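Local coordinates for protein secretion chaperonin CsaA (Picrophilus torridus, PDB 5ZDI) that acts as a chaperone in protein secretion and probably binds tRNA through an OB-fold domain, at the interface of chains A and B. Residues are numbered along the deposited sequence; one frame, centred on the assembly and turned at random. Chains: chain A/B, Protein secretion chaperonin CsaA.

The interface of chains A and B. Residues chain A 10, 66, 69, 82; chain B 2-3, 7.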
ATOM      1  N   ILE A  10       8.393  -4.450  -8.146  1.00 20.76           N
ATOM      2  CA  ILE A  10       8.480  -3.729  -6.870  1.00 21.70           C
ATOM      3  C   ILE A  10       8.253  -4.699  -5.680  1.00 17.96           C
ATOM      4  O   ILE A  10       7.301  -5.453  -5.641  1.00 17.97           O
ATOM      5  CB  ILE A  10       7.454  -2.558  -6.739  1.00 22.05           C
ATOM      6  CG1 ILE A  10       7.233  -1.783  -8.051  1.00 23.73           C
ATOM      7  CG2 ILE A  10       7.925  -1.601  -5.625  1.00 20.49           C
ATOM      8  CD1 ILE A  10       8.443  -1.122  -8.608  1.00 26.50           C
ATOM      9  N   VAL A  66       8.466  -0.008   0.199  1.00 16.65           N
ATOM     10  CA  VAL A  66       9.223  -0.536  -0.893  1.00 16.55           C
ATOM     11  C   VAL A  66      10.622  -0.862  -0.383  1.00 16.73           C
ATOM     12  O   VAL A  66      11.303   0.052   0.129  1.00 16.05           O
ATOM     13  CB  VAL A  66       9.336   0.443  -2.048  1.00 16.73           C
ATOM     14  CG1 VAL A  66      10.239  -0.279  -3.099  1.00 19.03           C
ATOM     15  CG2 VAL A  66       7.972   0.753  -2.613  1.00 17.44           C
ATOM     16  N   PHE A  69      14.534  -0.591  -3.550  1.00 19.73           N
ATOM     17  CA  PHE A  69      15.138   0.580  -4.172  1.00 19.94           C
ATOM     18  C   PHE A  69      16.654   0.661  -3.811  1.00 21.96           C
ATOM     19  O   PHE A  69      17.053   0.189  -2.713  1.00 19.82           O
ATOM     20  CB  PHE A  69      14.540   1.863  -3.641  1.00 19.58           C
ATOM     21  CG  PHE A  69      13.133   2.201  -4.108  1.00 19.40           C
ATOM     22  CD1 PHE A  69      12.711   2.012  -5.417  1.00 21.22           C
ATOM     23  CD2 PHE A  69      12.232   2.802  -3.222  1.00 20.70           C
ATOM     24  CE1 PHE A  69      11.444   2.369  -5.817  1.00 21.10           C
ATOM     25  CE2 PHE A  69      10.993   3.232  -3.657  1.00 20.87           C
ATOM     26  CZ  PHE A  69      10.606   3.018  -4.920  1.00 20.34           C
ATOM     27  N   LEU A  82      11.188   3.130   1.246  1.00 16.01           N
ATOM     28  CA  LEU A  82      10.170   4.178   1.070  1.00 15.83           C
ATOM     29  C   LEU A  82       8.928   3.679   1.792  1.00 15.19           C
ATOM     30  O   LEU A  82       8.338   2.652   1.357  1.00 14.47           O
ATOM     31  CB  LEU A  82       9.829   4.372  -0.406  1.00 17.58           C
ATOM     32  CG  LEU A  82       8.693   5.379  -0.746  1.00 18.64           C
ATOM     33  CD1 LEU A  82       9.091   6.785  -0.334  1.00 22.11           C
ATOM     34  CD2 LEU A  82       8.204   5.194  -2.149  1.00 18.06           C
TER
ATOM     35  N   ILE B   2      15.497  -2.177  -8.699  1.00 44.83           N
ATOM     36  CA  ILE B   2      14.802  -1.154  -9.511  1.00 38.59           C
ATOM     37  C   ILE B   2      15.342   0.286  -9.375  1.00 34.91           C
ATOM     38  O   ILE B   2      16.460   0.484  -8.857  1.00 28.88           O
ATOM     39  CB  ILE B   2      13.327  -1.215  -9.182  1.00 35.91           C
ATOM     40  CG1 ILE B   2      13.094  -0.949  -7.676  1.00 37.99           C
ATOM     41  CG2 ILE B   2      12.765  -2.573  -9.574  1.00 38.82           C
ATOM     42  CD1 ILE B   2      11.643  -0.948  -7.314  1.00 35.38           C
ATOM     43  N   THR B   3      14.667   1.262  -9.975  1.00 28.85           N
ATOM     44  CA  THR B   3      14.875   2.658  -9.599  1.00 31.74           C
ATOM     45  C   THR B   3      13.594   3.198  -9.109  1.00 27.73           C
ATOM     46  O   THR B   3      12.571   2.637  -9.404  1.00 25.21           O
ATOM     47  CB  THR B   3      15.205   3.517 -10.821  1.00 36.79           C
ATOM     48  OG1 THR B   3      14.178   3.260 -11.807  1.00 37.61           O
ATOM     49  CG2 THR B   3      16.703   3.213 -11.261  1.00 42.32           C
ATOM     50  N   PHE B   7       8.775   2.730  -9.627  1.00 22.46           N
ATOM     51  CA  PHE B   7       7.632   2.891  -8.706  1.00 19.31           C
ATOM     52  C   PHE B   7       6.750   4.057  -9.092  1.00 21.80           C
ATOM     53  O   PHE B   7       5.545   3.947  -9.082  1.00 20.50           O
ATOM     54  CB  PHE B   7       8.109   2.987  -7.264  1.00 19.66           C
ATOM     55  CG  PHE B   7       6.977   3.032  -6.276  1.00 20.06           C
ATOM     56  CD1 PHE B   7       6.220   1.906  -6.080  1.00 22.52           C
ATOM     57  CD2 PHE B   7       6.683   4.200  -5.601  1.00 21.63           C
ATOM     58  CE1 PHE B   7       5.184   1.946  -5.195  1.00 25.17           C
ATOM     59  CE2 PHE B   7       5.622   4.242  -4.691  1.00 20.19           C
ATOM     60  CZ  PHE B   7       4.890   3.110  -4.509  1.00 20.95           C
TER
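B:Phe7 meets A:Phe69 edge-on: the outer end of the A:Phe69 ring points at the benzylic carbon of B:Phe7, with A:Phe69 CZ 3.4 Å from B:Phe7 CB in the plane of the A:Phe69 ring. The two aromatic side chains cross at nearly a right angle. The B:Phe7 ring lies with one face toward aliphatic groups of chain A. A:Val66 CG2 lies over that face, displaced toward the rim and 4.0 Å from B:Phe7 CE1. The CD2 methyl of A:Leu82 comes in obliquely past the rim, 3.7 Å from B:Phe7 CE2, and A:Ile10 CG2 lies beyond B:Phe7 CD1, both raised from the ring plane toward the same face. With CG anti to the backbone N (chi1 -175°), the ring is carried away from the start of the helix toward A:Val66 and A:Leu82. B:Ile2 extends the apolar patch, its CD1 touching both A:Phe69 CE1 and, at about a right angle to it, A:Ile10 CD1; the latter methyl-to-methyl contact, at 3.5 Å, is tight. In the second shell, A:Val66 CG1 sits 3.5 Å above the centre of the A:Phe69 ring, and A:Leu82 CB abuts that ring's edge. The patch illustrates reciprocal N-terminal packing in the two-fold assembly, probably the dimer of this family: the N-terminal stretch and helix 4-8 of chain B lie against strands 62-66 and 82-83, the loop after strand 62-66, and the link between helix 4-8 and strand 12-22 of chain A.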